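Local coordinates for protein dihydroorotase (Saccharomyces cerevisiae S288C, PDB 6L0A) that catalyses the reversible, zinc-dependent interconversion of N-carbamoyl-L-aspartate and dihydroorotate, the third step of de novo pyrimidine biosynthesis, at residues C[36-50]-C[67-80]. Sequence-based numbering, arbitrary orientation.
Sequences SIAYIMPNLQPPITT and KTTFLMSFYLSKDL. With LMR ((2S)-2-hydroxybutanedioic acid), chain M.
Pro47 lays its CB over one face of the Tyr75 ring, 3.5 Å from the ring centroid and 17° off the normal, a CH-pi contact suited to a rigid proline. Asn43 meets the same ring differently: its CB lies at the edge, in the ring plane, 3.8 Å from Tyr75 CE2. With CG anti to the backbone N (chi1 -178°), the Tyr75 ring reaches into the loop 42-48, where Pro42 CG packs on Tyr75 CB, while its hydroxyl bonds to Asn107 O. A backbone hydrogen bond from Tyr75 N to Ile48 O, 2.9 Å, helps hold this placement. Were Tyr75 replaced by an alanine, Pro47 would probably lose the aromatic face it rests on and Asn107 O its hydroxyl partner, leaving the loop that carries Asn43 freer to move.

Asn43 suits its place because its amide can bridge: ND2 donates to malate O4B at 2.9 Å and also to Thr106 O. Nearer the strands, Ser73 is small enough for its CB to sit 3.2 Å from Tyr39 OH, a hydroxyl hydrogen-bonded to Asn135 OD1, and Ser73 OG donates to Ile40 O (2.8 Å) in the carbonyl plane; a water gives that oxygen a second bond and accepts from Ser73 N.

Strands 37-40 and 69-71 run parallel, joined by four backbone bonds. On one face, Leu71 CB sits in the plane of the Tyr39 ring, 3.7 Å from CD1, while branched Ile37 lies alongside Thr69. On the other, Ile40 CG1 and CD1 lie against Phe70 CD1, and bent Met72 runs beside Ile40, with Tyr57 of the connecting helix covering both. This is a beta-alpha-beta unit of the amidohydrolase TIM barrel, whose strand-end loop helps line the malate-occupied active site.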
ATOM      1  N   SER C  36       9.091 -28.621  12.054  1.00 15.35           N
ATOM      2  CA  SER C  36       9.977 -29.297  12.997  1.00 14.08           C
ATOM      3  C   SER C  36      11.187 -28.451  13.372  1.00 15.48           C
ATOM      4  O   SER C  36      11.595 -28.440  14.539  1.00 15.12           O
ATOM      5  CB  SER C  36      10.449 -30.627  12.399  1.00 17.35           C
ATOM      6  OG  SER C  36      11.471 -31.192  13.203  1.00 20.50           O
ATOM      7  N   ILE C  37      11.743 -27.729  12.396  1.00 14.76           N
ATOM      8  CA  ILE C  37      12.987 -26.978  12.527  1.00 15.54           C
ATOM      9  C   ILE C  37      12.683 -25.510  12.230  1.00 13.45           C
ATOM     10  O   ILE C  37      12.082 -25.208  11.196  1.00 13.31           O
ATOM     11  CB  ILE C  37      14.062 -27.496  11.555  1.00 13.65           C
ATOM     12  CG1 ILE C  37      14.373 -28.975  11.807  1.00 13.56           C
ATOM     13  CG2 ILE C  37      15.335 -26.656  11.657  1.00 15.94           C
ATOM     14  CD1 ILE C  37      14.861 -29.700  10.555  1.00 18.89           C
ATOM     15  N   ALA C  38      13.109 -24.613  13.119  1.00 12.21           N
ATOM     16  CA  ALA C  38      12.867 -23.176  12.976  1.00 13.69           C
ATOM     17  C   ALA C  38      14.174 -22.399  13.088  1.00 13.33           C
ATOM     18  O   ALA C  38      14.945 -22.612  14.027  1.00 14.42           O
ATOM     19  CB  ALA C  38      11.890 -22.682  14.049  1.00 12.05           C
ATOM     20  N   TYR C  39      14.408 -21.480  12.151  1.00 11.50           N
ATOM     21  CA  TYR C  39      15.526 -20.547  12.240  1.00 14.17           C
ATOM     22  C   TYR C  39      14.998 -19.241  12.820  1.00 14.47           C
ATOM     23  O   TYR C  39      14.163 -18.582  12.191  1.00 12.87           O
ATOM     24  CB  TYR C  39      16.151 -20.313  10.872  1.00 13.69           C
ATOM     25  CG  TYR C  39      17.405 -19.453  10.882  1.00 16.36           C
ATOM     26  CD1 TYR C  39      18.552 -19.871  11.534  1.00 20.11           C
ATOM     27  CD2 TYR C  39      17.440 -18.239  10.204  1.00 17.47           C
ATOM     28  CE1 TYR C  39      19.719 -19.091  11.525  1.00 17.71           C
ATOM     29  CE2 TYR C  39      18.594 -17.448  10.189  1.00 16.32           C
ATOM     30  CZ  TYR C  39      19.731 -17.892  10.852  1.00 17.40           C
ATOM     31  OH  TYR C  39      20.889 -17.139  10.838  1.00 17.12           O
ATOM     32  N   ILE C  40      15.483 -18.876  14.004  1.00 12.11           N
ATOM     33  CA  ILE C  40      14.881 -17.840  14.844  1.00 12.28           C
ATOM     34  C   ILE C  40      15.556 -16.500  14.582  1.00 13.34           C
ATOM     35  O   ILE C  40      16.769 -16.352  14.776  1.00 10.94           O
ATOM     36  CB  ILE C  40      14.987 -18.207  16.333  1.00 12.45           C
ATOM     37  CG1 ILE C  40      14.282 -19.540  16.595  1.00 12.18           C
ATOM     38  CG2 ILE C  40      14.440 -17.095  17.225  1.00 13.41           C
ATOM     39  CD1 ILE C  40      12.744 -19.480  16.398  1.00 13.13           C
ATOM     40  N   MET C  41      14.767 -15.505  14.203  1.00 11.69           N
ATOM     41  CA  MET C  41      15.346 -14.216  13.848  1.00 11.78           C
ATOM     42  C   MET C  41      15.666 -13.393  15.099  1.00 13.03           C
ATOM     43  O   MET C  41      15.081 -13.606  16.166  1.00 13.13           O
ATOM     44  CB  MET C  41      14.394 -13.471  12.922  1.00 13.72           C
ATOM     45  CG  MET C  41      14.351 -14.088  11.502  1.00 14.21           C
ATOM     46  SD  MET C  41      15.968 -14.035  10.717  1.00 19.38           S
ATOM     47  CE  MET C  41      15.834 -15.174   9.332  1.00 22.83           C
ATOM     48  N   PRO C  42      16.593 -12.425  14.987  1.00 12.55           N
ATOM     49  CA  PRO C  42      17.154 -11.803  16.196  1.00 12.29           C
ATOM     50  C   PRO C  42      16.751 -10.354  16.463  1.00 11.88           C
ATOM     51  O   PRO C  42      17.401  -9.676  17.269  1.00 13.39           O
ATOM     52  CB  PRO C  42      18.658 -11.884  15.920  1.00 12.30           C
ATOM     53  CG  PRO C  42      18.736 -11.562  14.460  1.00 12.15           C
ATOM     54  CD  PRO C  42      17.482 -12.210  13.829  1.00 12.20           C
ATOM     55  N   ASN C  43      15.730  -9.840  15.787  1.00 12.33           N
ATOM     56  CA  ASN C  43      15.406  -8.416  15.895  1.00 10.33           C
ATOM     57  C   ASN C  43      14.511  -8.169  17.116  1.00 13.39           C
ATOM     58  O   ASN C  43      13.400  -7.649  17.043  1.00 12.87           O
ATOM     59  CB  ASN C  43      14.777  -7.911  14.598  1.00 12.79           C
ATOM     60  CG  ASN C  43      13.474  -8.601  14.269  1.00 13.10           C
ATOM     61  OD1 ASN C  43      13.237  -9.743  14.683  1.00 14.13           O
ATOM     62  ND2 ASN C  43      12.605  -7.907  13.518  1.00 12.71           N
ATOM     63  N   LEU C  44      15.045  -8.564  18.274  1.00 14.15           N
ATOM     64  CA  LEU C  44      14.447  -8.230  19.554  1.00 19.05           C
ATOM     65  C   LEU C  44      14.817  -6.799  19.953  1.00 16.47           C
ATOM     66  O   LEU C  44      15.566  -6.095  19.258  1.00 15.43           O
ATOM     67  CB  LEU C  44      14.903  -9.220  20.624  1.00 15.72           C
ATOM     68  CG  LEU C  44      14.750 -10.717  20.316  1.00 19.35           C
ATOM     69  CD1 LEU C  44      15.083 -11.574  21.536  1.00 17.67           C
ATOM     70  CD2 LEU C  44      13.356 -11.013  19.849  1.00 17.58           C
ATOM     71  N   GLN C  45      14.275  -6.373  21.095  1.00 16.34           N
ATOM     72  CA  GLN C  45      14.643  -5.124  21.754  1.00 18.24           C
ATOM     73  C   GLN C  45      15.260  -5.463  23.105  1.00 17.67           C
ATOM     74  O   GLN C  45      14.541  -5.913  24.009  1.00 21.48           O
ATOM     75  CB  GLN C  45      13.427  -4.217  21.946  1.00 18.00           C
ATOM     76  CG  GLN C  45      12.813  -3.669  20.663  1.00 19.25           C
ATOM     77  CD  GLN C  45      11.776  -2.590  20.949  1.00 22.31           C
ATOM     78  OE1 GLN C  45      11.702  -2.063  22.064  1.00 25.09           O
ATOM     79  NE2 GLN C  45      10.972  -2.259  19.948  1.00 21.42           N
ATOM     80  N   PRO C  46      16.577  -5.319  23.286  1.00 19.71           N
ATOM     81  CA  PRO C  46      17.564  -4.968  22.269  1.00 17.01           C
ATOM     82  C   PRO C  46      17.817  -6.147  21.347  1.00 17.40           C
ATOM     83  O   PRO C  46      17.428  -7.263  21.702  1.00 16.96           O
ATOM     84  CB  PRO C  46      18.824  -4.641  23.089  1.00 18.02           C
ATOM     85  CG  PRO C  46      18.395  -4.649  24.508  1.00 23.32           C
ATOM     86  CD  PRO C  46      17.219  -5.538  24.592  1.00 23.75           C
ATOM     87  N   PRO C  47      18.448  -5.899  20.199  1.00 15.49           N
ATOM     88  CA  PRO C  47      18.748  -6.995  19.268  1.00 16.91           C
ATOM     89  C   PRO C  47      19.694  -7.998  19.901  1.00 20.01           C
ATOM     90  O   PRO C  47      20.497  -7.663  20.776  1.00 18.43           O
ATOM     91  CB  PRO C  47      19.417  -6.290  18.082  1.00 16.61           C
ATOM     92  CG  PRO C  47      19.870  -4.950  18.629  1.00 22.54           C
ATOM     93  CD  PRO C  47      18.858  -4.589  19.669  1.00 18.10           C
ATOM     94  N   ILE C  48      19.615  -9.237  19.426  1.00 16.42           N
ATOM     95  CA  ILE C  48      20.482 -10.292  19.943  1.00 17.45           C
ATOM     96  C   ILE C  48      21.873 -10.117  19.351  1.00 17.94           C
ATOM     97  O   ILE C  48      22.111 -10.452  18.186  1.00 16.79           O
ATOM     98  CB  ILE C  48      19.939 -11.685  19.622  1.00 13.50           C
ATOM     99  CG1 ILE C  48      18.486 -11.813  20.064  1.00 17.50           C
ATOM    100  CG2 ILE C  48      20.848 -12.722  20.276  1.00 15.48           C
ATOM    101  CD1 ILE C  48      17.913 -13.187  19.773  1.00 19.44           C
ATOM    102  N   THR C  49      22.817  -9.637  20.169  1.00 15.33           N
ATOM    103  CA  THR C  49      24.180  -9.409  19.712  1.00 18.25           C
ATOM    104  C   THR C  49      25.216  -9.943  20.693  1.00 22.05           C
ATOM    105  O   THR C  49      26.400  -9.617  20.554  1.00 23.82           O
ATOM    106  CB  THR C  49      24.434  -7.915  19.484  1.00 22.27           C
ATOM    107  OG1 THR C  49      24.362  -7.225  20.744  1.00 23.08           O
ATOM    108  CG2 THR C  49      23.395  -7.324  18.528  1.00 18.78           C
ATOM    109  N   THR C  50      24.809 -10.724  21.694  1.00 22.30           N
ATOM    110  CA  THR C  50      25.748 -11.244  22.675  1.00 21.87           C
ATOM    111  C   THR C  50      25.523 -12.736  22.881  1.00 23.59           C
ATOM    112  O   THR C  50      24.418 -13.261  22.700  1.00 19.99           O
ATOM    113  CB  THR C  50      25.643 -10.503  24.014  1.00 24.28           C
ATOM    114  OG1 THR C  50      24.339 -10.692  24.575  1.00 22.94           O
ATOM    115  CG2 THR C  50      25.925  -9.006  23.828  1.00 26.15           C
ATOM    116  N   LYS C  67       9.937 -30.208  21.542  1.00 19.70           N
ATOM    117  CA  LYS C  67      10.108 -31.029  20.350  1.00 23.54           C
ATOM    118  C   LYS C  67      10.511 -30.234  19.114  1.00 20.29           C
ATOM    119  O   LYS C  67      10.670 -30.823  18.040  1.00 23.11           O
ATOM    120  CB  LYS C  67       8.825 -31.818  20.064  1.00 28.90           C
ATOM    121  CG  LYS C  67       8.342 -32.631  21.267  1.00 26.90           C
ATOM    122  CD  LYS C  67       7.082 -33.425  20.946  1.00 36.38           C
ATOM    123  CE  LYS C  67       6.548 -34.111  22.203  1.00 37.45           C
ATOM    124  NZ  LYS C  67       5.380 -34.990  21.917  1.00 41.06           N
ATOM    125  N   THR C  68      10.683 -28.922  19.236  1.00 20.63           N
ATOM    126  CA  THR C  68      11.065 -28.068  18.118  1.00 19.39           C
ATOM    127  C   THR C  68      12.576 -27.868  18.100  1.00 15.03           C
ATOM    128  O   THR C  68      13.197 -27.653  19.143  1.00 16.24           O
ATOM    129  CB  THR C  68      10.348 -26.724  18.228  1.00 17.64           C
ATOM    130  OG1 THR C  68       8.938 -26.962  18.173  1.00 21.32           O
ATOM    131  CG2 THR C  68      10.740 -25.794  17.098  1.00 18.51           C
ATOM    132  N   THR C  69      13.163 -27.966  16.915  1.00 15.40           N
ATOM    133  CA  THR C  69      14.598 -27.773  16.735  1.00 16.73           C
ATOM    134  C   THR C  69      14.855 -26.313  16.393  1.00 18.23           C
ATOM    135  O   THR C  69      14.344 -25.819  15.387  1.00 16.84           O
ATOM    136  CB  THR C  69      15.112 -28.686  15.628  1.00 17.88           C
ATOM    137  OG1 THR C  69      14.941 -30.053  16.048  1.00 20.62           O
ATOM    138  CG2 THR C  69      16.581 -28.396  15.318  1.00 17.33           C
ATOM    139  N   PHE C  70      15.643 -25.631  17.223  1.00 15.42           N
ATOM    140  CA  PHE C  70      15.840 -24.187  17.123  1.00 15.26           C
ATOM    141  C   PHE C  70      17.244 -23.895  16.613  1.00 18.78           C
ATOM    142  O   PHE C  70      18.226 -24.293  17.244  1.00 19.66           O
ATOM    143  CB  PHE C  70      15.631 -23.519  18.478  1.00 14.43           C
ATOM    144  CG  PHE C  70      14.206 -23.495  18.919  1.00 15.61           C
ATOM    145  CD1 PHE C  70      13.286 -22.693  18.264  1.00 14.28           C
ATOM    146  CD2 PHE C  70      13.773 -24.291  19.972  1.00 20.05           C
ATOM    147  CE1 PHE C  70      11.960 -22.667  18.650  1.00 16.41           C
ATOM    148  CE2 PHE C  70      12.436 -24.281  20.366  1.00 17.77           C
ATOM    149  CZ  PHE C  70      11.527 -23.467  19.708  1.00 16.88           C
ATOM    150  N   LEU C  71      17.333 -23.204  15.479  1.00 16.93           N
ATOM    151  CA  LEU C  71      18.588 -22.680  14.953  1.00 14.67           C
ATOM    152  C   LEU C  71      18.582 -21.172  15.164  1.00 14.89           C
ATOM    153  O   LEU C  71      17.598 -20.511  14.827  1.00 13.38           O
ATOM    154  CB  LEU C  71      18.744 -23.012  13.476  1.00 15.34           C
ATOM    155  CG  LEU C  71      18.560 -24.476  13.065  1.00 18.70           C
ATOM    156  CD1 LEU C  71      18.640 -24.611  11.540  1.00 19.15           C
ATOM    157  CD2 LEU C  71      19.583 -25.377  13.770  1.00 22.00           C
ATOM    158  N   MET C  72      19.662 -20.637  15.719  1.00 13.91           N
ATOM    159  CA  MET C  72      19.668 -19.286  16.266  1.00 16.23           C
ATOM    160  C   MET C  72      20.543 -18.364  15.424  1.00 17.08           C
ATOM    161  O   MET C  72      21.390 -18.819  14.651  1.00 16.29           O
ATOM    162  CB  MET C  72      20.164 -19.294  17.712  1.00 16.50           C
ATOM    163  CG  MET C  72      19.431 -20.294  18.620  1.00 16.15           C
ATOM    164  SD  MET C  72      17.647 -19.992  18.779  1.00 16.57           S
ATOM    165  CE  MET C  72      17.619 -18.401  19.608  1.00 16.19           C
ATOM    166  N   SER C  73      20.344 -17.055  15.596  1.00 13.28           N
ATOM    167  CA  SER C  73      21.106 -16.077  14.834  1.00 11.61           C
ATOM    168  C   SER C  73      21.484 -14.878  15.698  1.00 13.26           C
ATOM    169  O   SER C  73      20.865 -14.584  16.726  1.00 14.18           O
ATOM    170  CB  SER C  73      20.319 -15.560  13.615  1.00 13.56           C
ATOM    171  OG  SER C  73      19.110 -14.946  14.050  1.00 12.26           O
ATOM    172  N   PHE C  74      22.529 -14.190  15.247  1.00 13.95           N
ATOM    173  CA  PHE C  74      22.860 -12.849  15.696  1.00 12.52           C
ATOM    174  C   PHE C  74      22.273 -11.812  14.738  1.00 12.78           C
ATOM    175  O   PHE C  74      22.073 -12.066  13.548  1.00 16.00           O
ATOM    176  CB  PHE C  74      24.382 -12.642  15.755  1.00 15.32           C
ATOM    177  CG  PHE C  74      25.043 -13.172  17.008  1.00 14.26           C
ATOM    178  CD1 PHE C  74      24.338 -13.297  18.200  1.00 17.28           C
ATOM    179  CD2 PHE C  74      26.389 -13.497  16.990  1.00 20.32           C
ATOM    180  CE1 PHE C  74      24.971 -13.764  19.357  1.00 19.78           C
ATOM    181  CE2 PHE C  74      27.030 -13.971  18.126  1.00 21.44           C
ATOM    182  CZ  PHE C  74      26.325 -14.103  19.313  1.00 20.54           C
ATOM    183  N   TYR C  75      22.039 -10.624  15.274  1.00 11.72           N
ATOM    184  CA  TYR C  75      21.640  -9.447  14.508  1.00 12.52           C
ATOM    185  C   TYR C  75      22.896  -8.698  14.075  1.00 14.93           C
ATOM    186  O   TYR C  75      23.787  -8.459  14.895  1.00 16.61           O
ATOM    187  CB  TYR C  75      20.762  -8.601  15.422  1.00 13.85           C
ATOM    188  CG  TYR C  75      20.123  -7.328  14.938  1.00 13.19           C
ATOM    189  CD1 TYR C  75      20.866  -6.161  14.778  1.00 16.32           C
ATOM    190  CD2 TYR C  75      18.747  -7.266  14.749  1.00 13.04           C
ATOM    191  CE1 TYR C  75      20.247  -4.973  14.396  1.00 17.50           C
ATOM    192  CE2 TYR C  75      18.122  -6.088  14.373  1.00 12.17           C
ATOM    193  CZ  TYR C  75      18.875  -4.952  14.193  1.00 15.55           C
ATOM    194  OH  TYR C  75      18.246  -3.784  13.827  1.00 14.97           O
ATOM    195  N   LEU C  76      22.986  -8.340  12.795  1.00 13.28           N
ATOM    196  CA  LEU C  76      24.199  -7.673  12.308  1.00 14.38           C
ATOM    197  C   LEU C  76      24.211  -6.234  12.817  1.00 20.20           C
ATOM    198  O   LEU C  76      23.498  -5.369  12.300  1.00 17.52           O
ATOM    199  CB  LEU C  76      24.281  -7.732  10.784  1.00 14.87           C
ATOM    200  CG  LEU C  76      25.618  -7.247  10.174  1.00 17.50           C
ATOM    201  CD1 LEU C  76      26.746  -8.151  10.608  1.00 17.91           C
ATOM    202  CD2 LEU C  76      25.570  -7.199   8.650  1.00 17.72           C
ATOM    203  N   SER C  77      25.026  -5.957  13.830  1.00 25.94           N
ATOM    204  CA  SER C  77      24.980  -4.651  14.476  1.00 25.16           C
ATOM    205  C   SER C  77      26.376  -4.069  14.622  1.00 23.51           C
ATOM    206  O   SER C  77      27.385  -4.759  14.463  1.00 23.92           O
ATOM    207  CB  SER C  77      24.298  -4.708  15.852  1.00 27.01           C
ATOM    208  OG  SER C  77      25.221  -4.953  16.895  1.00 30.85           O
ATOM    209  N   LYS C  78      26.399  -2.766  14.908  1.00 28.43           N
ATOM    210  CA  LYS C  78      27.656  -2.070  15.163  1.00 32.74           C
ATOM    211  C   LYS C  78      28.493  -2.733  16.243  1.00 32.47           C
ATOM    212  O   LYS C  78      29.725  -2.631  16.196  1.00 34.16           O
ATOM    213  CB  LYS C  78      27.346  -0.629  15.615  1.00 31.00           C
ATOM    214  CG  LYS C  78      26.810   0.303  14.558  1.00 38.00           C
ATOM    215  CD  LYS C  78      26.504   1.643  15.206  1.00 39.09           C
ATOM    216  CE  LYS C  78      25.018   1.859  15.276  1.00 34.74           C
ATOM    217  NZ  LYS C  78      24.447   1.736  13.912  1.00 39.62           N
ATOM    218  N   ASP C  79      27.852  -3.440  17.175  1.00 31.43           N
ATOM    219  CA  ASP C  79      28.525  -3.985  18.340  1.00 26.85           C
ATOM    220  C   ASP C  79      29.207  -5.319  18.067  1.00 31.14           C
ATOM    221  O   ASP C  79      30.080  -5.727  18.840  1.00 34.05           O
ATOM    222  CB  ASP C  79      27.519  -4.136  19.483  1.00 38.06           C
ATOM    223  CG  ASP C  79      26.850  -2.815  19.847  1.00 44.07           C
ATOM    224  OD1 ASP C  79      27.494  -1.754  19.683  1.00 50.75           O
ATOM    225  OD2 ASP C  79      25.674  -2.832  20.267  1.00 43.85           O
ATOM    226  N   LEU C  80      28.846  -5.994  16.977  1.00 24.16           N
ATOM    227  CA  LEU C  80      29.414  -7.301  16.675  1.00 27.63           C
ATOM    228  C   LEU C  80      30.908  -7.196  16.367  1.00 30.07           C
ATOM    229  O   LEU C  80      31.378  -6.218  15.772  1.00 28.35           O
ATOM    230  CB  LEU C  80      28.677  -7.918  15.486  1.00 26.61           C
ATOM    231  CG  LEU C  80      27.710  -9.069  15.729  1.00 27.64           C
ATOM    232  CD1 LEU C  80      26.756  -8.754  16.874  1.00 34.96           C
ATOM    233  CD2 LEU C  80      26.935  -9.350  14.446  1.00 18.89           C
TER
HETATM  234  C1  LMR M 403      10.377  -8.276   8.626  1.00 29.84           C
HETATM  235  O1A LMR M 403      10.798  -9.435   8.367  1.00 25.15           O
HETATM  236  O1B LMR M 403      10.658  -7.380   7.804  1.00 19.55           O
HETATM  237  C2  LMR M 403       9.560  -7.935   9.894  1.00 23.39           C
HETATM  238  O2  LMR M 403       8.247  -7.457   9.672  1.00 22.49           O
HETATM  239  C3  LMR M 403       9.287  -9.172  10.683  1.00 30.64           C
HETATM  240  C4  LMR M 403       9.056  -8.564  12.047  1.00 17.56           C
HETATM  241  O4A LMR M 403       8.039  -7.834  12.312  1.00 14.00           O
HETATM  242  O4B LMR M 403       9.954  -8.829  12.858  1.00 17.06           O
HETATM  243  O   HOH W   1      12.421 -31.023  15.875  1.00 21.16           O
HETATM  244  O   HOH W   2      18.315 -15.805  17.315  1.00 12.65           O